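Local atomic coordinates of putative glycoside hydrolase (Parabacteroides distasonis ATCC 8503, PDB entry 3GYC), a protein that probably hydrolyses glycosidic bonds in carbohydrates through a cellulase-like TIM-barrel domain, its natural substrate not being established. Residues A[72-77]-A[120-125]; A[164-169]-A[253-258]; A[22-27]-A[115-120]; A[135-140]-A[156-161]. One frame throughout, in Å; residues are numbered along the deposited sequence.

Contact 1: residues A[72-77]-A[120-125]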
# COMPACT_ATOMS: atom_id res chain seq x y z
N LEU A 72 23.43 1.47 -0.52
CA LEU A 72 23.44 0.19 -1.18
C LEU A 72 22.39 -0.72 -0.52
O LEU A 72 22.46 -1.00 0.68
CB LEU A 72 24.83 -0.44 -1.07
CG LEU A 72 25.06 -1.73 -1.86
CD1 LEU A 72 24.93 -1.54 -3.37
CD2 LEU A 72 26.44 -2.31 -1.52
N LEU A 73 21.36 -1.11 -1.29
CA LEU A 73 20.26 -1.91 -0.76
C LEU A 73 20.37 -3.36 -1.20
O LEU A 73 20.79 -3.63 -2.33
CB LEU A 73 18.92 -1.36 -1.23
CG LEU A 73 18.63 0.12 -0.96
CD1 LEU A 73 17.27 0.49 -1.48
CD2 LEU A 73 18.79 0.53 0.52
N LYS A 74 20.04 -4.29 -0.30
CA LYS A 74 20.01 -5.72 -0.62
C LYS A 74 18.63 -6.03 -1.15
O LYS A 74 17.67 -5.47 -0.67
CB LYS A 74 20.28 -6.57 0.61
CG LYS A 74 21.61 -6.25 1.23
CD LYS A 74 21.99 -7.17 2.41
CE LYS A 74 21.29 -6.84 3.69
NZ LYS A 74 21.97 -7.56 4.82
N GLU A 75 18.51 -6.93 -2.12
CA GLU A 75 17.18 -7.20 -2.68
C GLU A 75 16.28 -7.99 -1.72
O GLU A 75 16.76 -8.77 -0.88
CB GLU A 75 17.28 -7.91 -4.07
CG GLU A 75 17.73 -9.39 -4.07
CD GLU A 75 19.24 -9.62 -3.91
OE1 GLU A 75 20.03 -8.64 -3.72
OE2 GLU A 75 19.65 -10.80 -4.01
N VAL A 76 14.98 -7.74 -1.83
CA VAL A 76 13.98 -8.48 -1.08
C VAL A 76 13.69 -9.81 -1.79
O VAL A 76 13.48 -10.85 -1.16
CB VAL A 76 12.65 -7.71 -0.97
CG1 VAL A 76 11.79 -8.35 0.11
CG2 VAL A 76 12.89 -6.23 -0.65
N TRP A 77 13.74 -9.78 -3.12
CA TRP A 77 13.40 -10.94 -3.97
C TRP A 77 13.98 -10.76 -5.36
O TRP A 77 14.38 -9.66 -5.75
CB TRP A 77 11.87 -11.05 -4.15
CG TRP A 77 11.20 -9.72 -4.35
CD1 TRP A 77 11.44 -8.79 -5.33
CD2 TRP A 77 10.16 -9.17 -3.53
NE1 TRP A 77 10.62 -7.70 -5.15
CE2 TRP A 77 9.85 -7.89 -4.04
CE3 TRP A 77 9.50 -9.61 -2.39
CZ2 TRP A 77 8.87 -7.06 -3.46
CZ3 TRP A 77 8.53 -8.80 -1.82
CH2 TRP A 77 8.23 -7.54 -2.36
N VAL A 120 22.92 -2.32 3.32
CA VAL A 120 23.94 -3.25 3.78
C VAL A 120 24.27 -3.11 5.30
O VAL A 120 24.69 -4.05 5.94
CB VAL A 120 25.19 -3.19 2.89
CG1 VAL A 120 24.79 -3.68 1.48
CG2 VAL A 120 25.75 -1.77 2.84
N ASP A 121 24.04 -1.94 5.87
CA ASP A 121 24.25 -1.75 7.31
C ASP A 121 22.98 -1.91 8.14
O ASP A 121 22.99 -1.68 9.34
CB ASP A 121 24.85 -0.38 7.53
CG ASP A 121 26.16 -0.22 6.81
OD1 ASP A 121 27.02 -1.11 6.91
OD2 ASP A 121 26.34 0.82 6.15
N GLU A 122 21.89 -2.29 7.49
CA GLU A 122 20.63 -2.57 8.13
C GLU A 122 20.27 -1.53 9.18
O GLU A 122 19.99 -1.87 10.33
CB GLU A 122 20.67 -3.99 8.74
CG GLU A 122 20.92 -5.05 7.68
CD GLU A 122 20.67 -6.47 8.16
OE1 GLU A 122 20.72 -6.73 9.39
OE2 GLU A 122 20.45 -7.34 7.28
N VAL A 123 20.23 -0.26 8.77
CA VAL A 123 19.98 0.82 9.73
C VAL A 123 18.59 0.80 10.40
O VAL A 123 18.43 1.28 11.54
CB VAL A 123 20.35 2.23 9.18
CG1 VAL A 123 21.82 2.27 8.76
CG2 VAL A 123 19.42 2.68 8.08
N CYS A 124 17.62 0.15 9.77
CA CYS A 124 16.28 0.11 10.36
C CYS A 124 16.19 -0.67 11.66
O CYS A 124 15.27 -0.44 12.42
CB CYS A 124 15.24 -0.45 9.39
SG CYS A 124 15.56 -2.17 8.99
N LEU A 125 17.14 -1.58 11.91
CA LEU A 125 17.11 -2.39 13.13
C LEU A 125 17.30 -1.54 14.40
O LEU A 125 16.97 -1.97 15.50
CB LEU A 125 18.17 -3.51 13.06
CG LEU A 125 18.01 -4.50 11.89
CD1 LEU A 125 19.17 -5.47 11.83
CD2 LEU A 125 16.66 -5.23 11.93

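Contact 2: residues A[164-169]-A[253-258]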
# COMPACT_ATOMS: atom_id res chain seq x y z
N GLY A 164 4.41 -7.56 10.22
CA GLY A 164 5.21 -8.61 9.56
C GLY A 164 6.72 -8.42 9.70
O GLY A 164 7.25 -7.33 9.44
N ASP A 165 7.43 -9.48 10.06
CA ASP A 165 8.89 -9.35 10.25
C ASP A 165 9.71 -8.99 9.00
O ASP A 165 10.84 -8.54 9.12
CB ASP A 165 9.49 -10.56 10.98
CG ASP A 165 9.24 -11.88 10.28
OD1 ASP A 165 8.81 -11.88 9.10
OD2 ASP A 165 9.48 -12.93 10.93
N SER A 166 9.16 -9.19 7.80
CA SER A 166 9.85 -8.76 6.58
C SER A 166 10.01 -7.25 6.57
O SER A 166 11.00 -6.74 6.04
CB SER A 166 9.06 -9.11 5.32
OG SER A 166 8.89 -10.50 5.19
N TRP A 167 9.03 -6.55 7.11
CA TRP A 167 9.04 -5.08 7.06
C TRP A 167 9.41 -4.45 8.40
O TRP A 167 10.03 -3.38 8.43
CB TRP A 167 7.68 -4.55 6.56
CG TRP A 167 7.09 -5.45 5.52
CD1 TRP A 167 5.95 -6.16 5.64
CD2 TRP A 167 7.67 -5.82 4.26
NE1 TRP A 167 5.75 -6.92 4.52
CE2 TRP A 167 6.80 -6.74 3.66
CE3 TRP A 167 8.84 -5.44 3.57
CZ2 TRP A 167 7.05 -7.30 2.41
CZ3 TRP A 167 9.09 -6.01 2.32
CH2 TRP A 167 8.19 -6.91 1.76
N ALA A 168 9.04 -5.11 9.50
CA ALA A 168 9.30 -4.58 10.85
C ALA A 168 10.13 -5.57 11.69
O ALA A 168 9.65 -6.11 12.70
CB ALA A 168 7.98 -4.26 11.54
N PRO A 169 11.38 -5.82 11.26
CA PRO A 169 12.26 -6.71 12.04
C PRO A 169 12.70 -6.09 13.38
O PRO A 169 13.09 -6.81 14.32
CB PRO A 169 13.47 -6.89 11.11
CG PRO A 169 13.46 -5.74 10.23
CD PRO A 169 12.04 -5.37 10.02
N TYR A 253 4.69 -17.79 -2.34
CA TYR A 253 5.36 -16.51 -2.25
C TYR A 253 6.90 -16.62 -2.23
O TYR A 253 7.57 -15.74 -1.68
CB TYR A 253 4.89 -15.71 -1.04
CG TYR A 253 3.39 -15.53 -0.89
CD1 TYR A 253 2.63 -16.47 -0.24
CD2 TYR A 253 2.75 -14.38 -1.34
CE1 TYR A 253 1.27 -16.30 -0.05
CE2 TYR A 253 1.40 -14.19 -1.17
CZ TYR A 253 0.65 -15.16 -0.54
OH TYR A 253 -0.71 -15.01 -0.35
N ASN A 254 7.46 -17.65 -2.85
CA ASN A 254 8.91 -17.83 -2.84
C ASN A 254 9.61 -16.59 -3.43
O ASN A 254 9.24 -16.08 -4.49
CB ASN A 254 9.33 -19.11 -3.54
CG ASN A 254 10.72 -19.52 -3.15
OD1 ASN A 254 11.72 -18.89 -3.54
ND2 ASN A 254 10.80 -20.55 -2.33
N ARG A 255 10.58 -16.06 -2.70
CA ARG A 255 11.26 -14.83 -3.10
C ARG A 255 12.44 -14.98 -4.06
O ARG A 255 12.77 -14.03 -4.78
CB ARG A 255 11.73 -14.07 -1.85
CG ARG A 255 10.57 -13.71 -0.97
CD ARG A 255 10.90 -12.73 0.11
NE ARG A 255 9.66 -12.19 0.67
CZ ARG A 255 9.60 -11.32 1.68
NH1 ARG A 255 10.71 -10.87 2.26
NH2 ARG A 255 8.41 -10.89 2.12
N PHE A 256 13.05 -16.17 -4.08
CA PHE A 256 14.25 -16.39 -4.88
C PHE A 256 14.25 -17.57 -5.84
O PHE A 256 15.20 -17.73 -6.59
CB PHE A 256 15.45 -16.50 -3.93
CG PHE A 256 15.71 -15.25 -3.22
CD1 PHE A 256 16.36 -14.20 -3.87
CD2 PHE A 256 15.22 -15.04 -1.96
CE1 PHE A 256 16.57 -13.03 -3.23
CE2 PHE A 256 15.40 -13.82 -1.33
CZ PHE A 256 16.08 -12.84 -1.96
N LEU A 257 13.24 -18.43 -5.80
CA LEU A 257 13.22 -19.57 -6.69
C LEU A 257 12.01 -19.51 -7.59
O LEU A 257 10.95 -19.06 -7.16
CB LEU A 257 13.25 -20.86 -5.92
CG LEU A 257 14.55 -21.17 -5.19
CD1 LEU A 257 14.26 -22.37 -4.34
CD2 LEU A 257 15.76 -21.39 -6.11
N PRO A 258 12.17 -20.01 -8.84
CA PRO A 258 11.12 -19.89 -9.88
C PRO A 258 9.97 -20.90 -9.83
O PRO A 258 9.00 -20.73 -10.53
CB PRO A 258 11.91 -20.06 -11.19
CG PRO A 258 13.12 -20.85 -10.79
CD PRO A 258 13.45 -20.47 -9.39

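Contact 3: residues A[22-27]-A[115-120]. With EDO (1,2-ethanediol), chain F.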
# COMPACT_ATOMS: atom_id res chain seq x y z
N TRP A 22 3.12 2.76 -5.72
CA TRP A 22 4.41 2.75 -6.40
C TRP A 22 5.56 2.37 -5.46
O TRP A 22 6.74 2.38 -5.86
CB TRP A 22 4.65 4.06 -7.14
CG TRP A 22 3.93 4.14 -8.49
CD1 TRP A 22 3.01 3.27 -8.98
CD2 TRP A 22 3.99 5.22 -9.46
NE1 TRP A 22 2.57 3.67 -10.24
CE2 TRP A 22 3.17 4.85 -10.56
CE3 TRP A 22 4.76 6.37 -9.57
CZ2 TRP A 22 3.03 5.65 -11.67
CZ3 TRP A 22 4.62 7.14 -10.67
CH2 TRP A 22 3.75 6.79 -11.71
N ASP A 23 5.18 2.00 -4.23
CA ASP A 23 6.05 1.34 -3.25
C ASP A 23 7.48 1.93 -3.21
O ASP A 23 7.65 3.12 -3.02
CB ASP A 23 6.01 -0.18 -3.50
CG ASP A 23 6.33 -0.55 -4.99
OD1 ASP A 23 5.39 -0.49 -5.83
OD2 ASP A 23 7.51 -0.84 -5.33
N PHE A 24 8.49 1.08 -3.39
CA PHE A 24 9.88 1.52 -3.46
C PHE A 24 10.36 1.50 -4.93
O PHE A 24 11.49 1.90 -5.23
CB PHE A 24 10.76 0.67 -2.51
CG PHE A 24 10.39 -0.78 -2.42
CD1 PHE A 24 10.96 -1.72 -3.29
CD2 PHE A 24 9.49 -1.23 -1.47
CE1 PHE A 24 10.60 -3.10 -3.18
CE2 PHE A 24 9.15 -2.58 -1.36
CZ PHE A 24 9.71 -3.50 -2.23
N SER A 25 9.47 1.13 -5.87
CA SER A 25 9.84 1.12 -7.27
C SER A 25 10.10 2.54 -7.85
O SER A 25 10.94 2.70 -8.72
CB SER A 25 8.79 0.38 -8.09
OG SER A 25 8.62 -0.97 -7.70
N TRP A 26 9.40 3.56 -7.34
CA TRP A 26 9.55 4.91 -7.83
C TRP A 26 11.01 5.39 -7.75
O TRP A 26 11.46 6.18 -8.60
CB TRP A 26 8.61 5.88 -7.03
CG TRP A 26 9.08 6.11 -5.62
CD1 TRP A 26 8.80 5.36 -4.54
CD2 TRP A 26 9.95 7.16 -5.17
NE1 TRP A 26 9.46 5.85 -3.43
CE2 TRP A 26 10.14 6.97 -3.78
CE3 TRP A 26 10.59 8.21 -5.79
CZ2 TRP A 26 10.93 7.81 -3.03
CZ3 TRP A 26 11.36 9.03 -5.06
CH2 TRP A 26 11.54 8.84 -3.69
N LEU A 27 11.73 4.94 -6.72
CA LEU A 27 13.12 5.35 -6.55
C LEU A 27 14.07 4.31 -7.12
O LEU A 27 15.09 4.68 -7.72
CB LEU A 27 13.41 5.57 -5.06
CG LEU A 27 14.77 6.15 -4.70
CD1 LEU A 27 14.98 7.49 -5.41
CD2 LEU A 27 14.91 6.22 -3.12
N TRP A 115 8.51 0.05 3.68
CA TRP A 115 8.83 -1.36 3.73
C TRP A 115 10.20 -1.55 4.43
O TRP A 115 10.71 -2.66 4.51
CB TRP A 115 8.85 -1.96 2.32
CG TRP A 115 7.52 -2.11 1.69
CD1 TRP A 115 6.85 -3.28 1.45
CD2 TRP A 115 6.68 -1.04 1.15
NE1 TRP A 115 5.66 -2.99 0.77
CE2 TRP A 115 5.53 -1.65 0.61
CE3 TRP A 115 6.80 0.35 1.08
CZ2 TRP A 115 4.49 -0.90 0.02
CZ3 TRP A 115 5.80 1.08 0.50
CH2 TRP A 115 4.63 0.45 -0.01
N TYR A 116 10.79 -0.45 4.92
CA TYR A 116 12.07 -0.46 5.64
C TYR A 116 13.13 -1.32 4.92
O TYR A 116 13.63 -2.33 5.46
CB TYR A 116 11.80 -0.91 7.08
CG TYR A 116 10.93 0.08 7.77
CD1 TYR A 116 11.48 1.23 8.35
CD2 TYR A 116 9.55 -0.10 7.86
CE1 TYR A 116 10.69 2.19 8.96
CE2 TYR A 116 8.74 0.85 8.46
CZ TYR A 116 9.32 2.00 9.02
OH TYR A 116 8.55 2.96 9.63
N ARG A 117 13.42 -0.92 3.69
CA ARG A 117 14.34 -1.61 2.81
C ARG A 117 15.66 -1.77 3.53
O ARG A 117 16.13 -0.83 4.17
CB ARG A 117 14.52 -0.86 1.50
CG ARG A 117 13.24 -0.86 0.66
CD ARG A 117 13.05 -2.20 -0.10
NE ARG A 117 14.00 -2.27 -1.22
CZ ARG A 117 15.07 -3.06 -1.27
NH1 ARG A 117 15.37 -3.91 -0.29
NH2 ARG A 117 15.86 -3.00 -2.32
N LEU A 118 16.21 -2.96 3.47
CA LEU A 118 17.49 -3.24 4.12
C LEU A 118 18.68 -2.78 3.31
O LEU A 118 18.93 -3.28 2.19
CB LEU A 118 17.68 -4.72 4.41
CG LEU A 118 16.75 -5.38 5.43
CD1 LEU A 118 17.02 -6.89 5.44
CD2 LEU A 118 16.91 -4.75 6.83
N ASP A 119 19.41 -1.82 3.86
CA ASP A 119 20.66 -1.39 3.28
C ASP A 119 21.71 -2.35 3.85
O ASP A 119 21.43 -3.09 4.79
CB ASP A 119 21.01 0.03 3.66
CG ASP A 119 21.26 0.20 5.18
OD1 ASP A 119 20.28 0.02 5.95
OD2 ASP A 119 22.43 0.47 5.58
N VAL A 120 22.92 -2.32 3.32
CA VAL A 120 23.94 -3.25 3.78
C VAL A 120 24.27 -3.11 5.30
O VAL A 120 24.69 -4.05 5.94
CB VAL A 120 25.19 -3.19 2.89
CG1 VAL A 120 24.79 -3.68 1.48
CG2 VAL A 120 25.75 -1.77 2.84
C1 EDO F . 12.56 -5.04 3.62
O1 EDO F . 11.96 -4.17 2.63
C2 EDO F . 13.80 -5.79 3.08
O2 EDO F . 14.72 -4.94 2.34

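Contact 4: residues A[135-140]-A[156-161]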
# COMPACT_ATOMS: atom_id res chain seq x y z
N ASP A 135 10.47 9.34 16.08
CA ASP A 135 11.47 10.38 15.87
C ASP A 135 11.96 10.35 14.43
O ASP A 135 12.23 11.38 13.80
CB ASP A 135 12.66 10.26 16.85
CG ASP A 135 12.38 10.85 18.21
OD1 ASP A 135 11.30 11.45 18.44
OD2 ASP A 135 13.28 10.75 19.09
N CYS A 136 12.07 9.15 13.90
CA CYS A 136 12.51 8.96 12.54
C CYS A 136 11.50 9.55 11.51
O CYS A 136 11.87 10.24 10.58
CB CYS A 136 12.76 7.50 12.38
SG CYS A 136 12.74 7.01 10.76
N TRP A 137 10.22 9.29 11.71
CA TRP A 137 9.20 9.89 10.85
C TRP A 137 9.08 11.40 11.02
O TRP A 137 8.81 12.10 10.06
CB TRP A 137 7.85 9.21 11.06
CG TRP A 137 7.77 7.92 10.35
CD1 TRP A 137 8.03 6.69 10.83
CD2 TRP A 137 7.37 7.75 8.98
NE1 TRP A 137 7.80 5.75 9.85
CE2 TRP A 137 7.41 6.38 8.70
CE3 TRP A 137 7.01 8.64 7.97
CZ2 TRP A 137 7.10 5.86 7.46
CZ3 TRP A 137 6.69 8.13 6.74
CH2 TRP A 137 6.73 6.76 6.49
N LEU A 138 9.25 11.91 12.25
CA LEU A 138 9.25 13.34 12.48
C LEU A 138 10.37 13.99 11.64
O LEU A 138 10.19 15.07 11.07
CB LEU A 138 9.36 13.68 13.99
CG LEU A 138 8.09 13.39 14.80
CD1 LEU A 138 8.33 13.46 16.28
CD2 LEU A 138 6.92 14.29 14.37
N THR A 139 11.51 13.33 11.53
CA THR A 139 12.60 13.86 10.71
C THR A 139 12.24 13.91 9.22
O THR A 139 12.43 14.93 8.58
CB THR A 139 13.88 13.06 10.98
OG1 THR A 139 14.21 13.27 12.35
CG2 THR A 139 15.02 13.51 10.13
N ILE A 140 11.67 12.83 8.70
CA ILE A 140 11.32 12.76 7.27
C ILE A 140 10.25 13.84 6.98
O ILE A 140 10.33 14.57 5.98
CB ILE A 140 10.95 11.28 6.87
CG1 ILE A 140 11.15 10.96 5.38
CG2 ILE A 140 9.56 10.91 7.27
CD1 ILE A 140 10.17 11.63 4.44
N VAL A 156 0.07 9.30 6.52
CA VAL A 156 1.34 8.71 6.86
C VAL A 156 1.06 7.40 7.55
O VAL A 156 0.43 7.38 8.61
CB VAL A 156 2.20 9.62 7.79
CG1 VAL A 156 3.51 8.90 8.24
CG2 VAL A 156 2.46 10.94 7.09
N ASP A 157 1.61 6.35 6.96
CA ASP A 157 1.51 4.96 7.46
C ASP A 157 2.89 4.57 7.98
O ASP A 157 3.86 4.56 7.21
CB ASP A 157 1.05 4.05 6.30
CG ASP A 157 1.27 2.55 6.56
OD1 ASP A 157 1.46 2.11 7.73
OD2 ASP A 157 1.27 1.82 5.54
N LEU A 158 2.97 4.21 9.25
CA LEU A 158 4.28 3.93 9.85
C LEU A 158 4.90 2.62 9.46
O LEU A 158 6.09 2.43 9.72
CB LEU A 158 4.27 4.08 11.39
CG LEU A 158 4.42 5.54 11.87
CD1 LEU A 158 3.27 6.39 11.41
CD2 LEU A 158 4.55 5.62 13.40
N CYS A 159 4.13 1.71 8.88
CA CYS A 159 4.70 0.46 8.40
C CYS A 159 3.76 -0.38 7.57
O CYS A 159 2.68 -0.75 8.04
CB CYS A 159 5.13 -0.40 9.60
SG CYS A 159 6.14 -1.77 9.05
N ASN A 160 4.18 -0.69 6.33
CA ASN A 160 3.46 -1.62 5.47
C ASN A 160 3.21 -2.94 6.16
O ASN A 160 4.15 -3.56 6.66
CB ASN A 160 4.26 -1.91 4.22
CG ASN A 160 3.63 -2.98 3.36
OD1 ASN A 160 2.61 -2.74 2.67
ND2 ASN A 160 4.23 -4.19 3.36
N GLU A 161 1.95 -3.40 6.16
CA GLU A 161 1.60 -4.75 6.66
C GLU A 161 2.16 -5.07 8.02
O GLU A 161 2.75 -6.14 8.28
CB GLU A 161 1.95 -5.81 5.62
CG GLU A 161 1.11 -5.56 4.37
CD GLU A 161 1.42 -6.45 3.19
OE1 GLU A 161 2.51 -7.07 3.15
OE2 GLU A 161 0.54 -6.48 2.28

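Contact 1: residues A[72-77]-A[120-125]
Leu72 and Val120 form the close-packed end of this contact, while Lys74 and Glu122 reach across to each other on its looser, polar side. At the packed end the amide of Val120 donates to the carbonyl of Leu72, with N and O 3.0 Å apart. Beside this bond the CG1 methyl of Val120 rests against the CD2 methyl of Leu72 at 3.7 Å. The leucine torsion explains the meeting: CG stands anti to the backbone N (chi1 -173°), which sets the branch on the side of the residue's own carbonyl, where Val120 is bonded. The same CG1 also touches the aliphatic part of Lys74, 4.1 Å from its CG, so that one methyl serves both residues.

Beyond CG the lysine chain turns at chi3 (-78°) and leaves the apolar patch for Glu122. Its NZ forms a salt bridge with Glu122 OE2 at 2.9 Å, the two side chains meeting at about a right angle. The ammonium approaches from above the carboxylate plane, 36° out of it. The whole contact lies at the surface, with Val120 itself exposed; close methyl packing is set against a single ion pair next to the apolar patch.

The backbone pairing starts two residues before Val120, where Leu118 and Lys74 share a hydrogen bond. Strand 71-73 thus lies between its antiparallel partner, strand 88-90, and the loop that runs from strand 109-113 to helix 130-146, while helix 60-65 packs against Leu73 and Val123.

Contact 2: residues A[164-169]-A[253-258]
Ser166 and Arg255 mark the nearest approach of two irregular backbones, yet their CA atoms remain 11.5 Å apart, so the long arginine side chain has to span the gap. It does so in extended form from CG to NE, with CG anti to its own carbonyl carbon (chi1 -60°), and brings the guanidinium group up to the serine hydroxyl. NH2 donates to Ser166 OG at 3.1 Å, a weak bond because the N-H is bent to 130°. The same nitrogen lies 3.8 Å from CZ2 of Trp167, and the indole and guanidinium planes are inclined by 33°, an oblique meeting rather than a stack. Both ends of the bridge belong to loops: 164-169 follows strand 153-157 of the barrel sheet and leads into helix 169-172, while 253-258 joins helix 240-249 to helix 259-273. The backbone of Arg255 lies within an Asx turn, Asn254 OD1 accepting from Phe256 N at 3.1 Å; a second bond, from Leu257 N, extends it to an Asx motif, the donors lying on opposite faces of the amide plane. An alanine at Arg255 would remove the whole span and is likely to leave Ser166 OG without this donor and the two loops without their direct link. In 164-169, Gly164 O accepts from the amides of both Trp167 and Ala168, and Trp167 also packs edge-to-face with Trp115.

Contact 3: residues A[22-27]-A[115-120]
Phe24 drives the edge of its ring into the face of Trp115, giving a T-shaped aromatic pair. The planes are inclined by 78°. The centroid of the phenyl ring lies 5.0 Å from that of the five-membered indole ring. At the nearest point Phe24 CE2 comes within 3.5 Å of Trp115 CG.

Two CH-pi contacts extend the aromatic packing. Asp23 CB stands over the six-membered ring of Trp115, 4.1 Å from its centroid, on the same indole face that receives Phe24. Arg117 CD sits almost centrally over one face of the Phe24 ring, 3.7 Å from the centroid; bends at chi2 (-79°) and chi3 (-74°) fold the arginine chain across that ring. A glycine in place of Trp115 would probably leave the edge of Phe24 and the CB of Asp23 without the indole face they share, opening a gap between the two segments.

Polar bonds fix the surroundings. Asp23 OD2 accepts from Ser25 OG at 2.6 Å and also from Ser25 N, a capping bond at the start of helix 25-28. Arg117 gives NE to a salt bridge with Glu28 and NH1 to the carbonyl of Lys74. A 1,2-ethanediol, probably from the crystallisation liquor, is held at O2 by Leu118 N, 2.7 Å away, and by Arg117 NH1, while its O1 donates to Trp115 O.

The contact lies where strands 17-23 and 109-113 of the parallel barrel sheet run out into their following segments; strand 53-57 lies between them, and Asp57 bonds to the backbone of both Asp23 and Trp115.

Contact 4: residues A[135-140]-A[156-161]
Trp137 spreads its indole across residues 156-158, packing helix 130-146 against strand 153-157 within a beta-alpha-beta unit that begins with strand 109-113, part of the TIM-barrel fold. First in sequence comes Val156, whose CG1 lies over one face of the indole, 3.5 Å from Trp137 CE3. With that methyl anti to the backbone N (chi1 175°), the valine presents it to the six-membered ring. Asp157 turns its side chain away from the helix and meets the tryptophan through its backbone, its O lying 3.5 Å from Trp137 CZ2. The carboxylate is engaged elsewhere: OD2 is hydrogen-bonded to Ser113 and Ser211, and OD1 accepts from Cys159 N at 2.9 Å, closing an Asx turn where the strand gives way to loop. Leu158 then covers the pyrrole end of the indole, its CG 4.1 Å from the centroid of the five-membered ring in a CH-pi contact. Helix 186-200 packs against Leu158 as well, adding to the burial. The polar edge of the indole is satisfied by Tyr116, whose OH is hydrogen-bonded both to Trp137 NE1 and to the carbonyl oxygen of Leu158.

In the fold
From the N terminus, strand 17-23 and the helix start after it supply the first half of contact 3, which closes at 115-120, 88 residues later. Contact 1 opens inside that loop at 72-77 and closes at 120-125, so the two cross and share Val120. Contact 4 follows in series as a short closure from helix 130-146 to the next barrel strand. Contact 2 comes last, opening at 164-169 and closing over 84 residues at 253-258. Contacts 3 and 4 both reach the parallel barrel sheet, and Tyr116 links them; contact 1 ties the small antiparallel sheet to the loop after strand 109-113, and contact 2 joins two loops, the pair meeting where Val76 and Trp77 pack on Arg255.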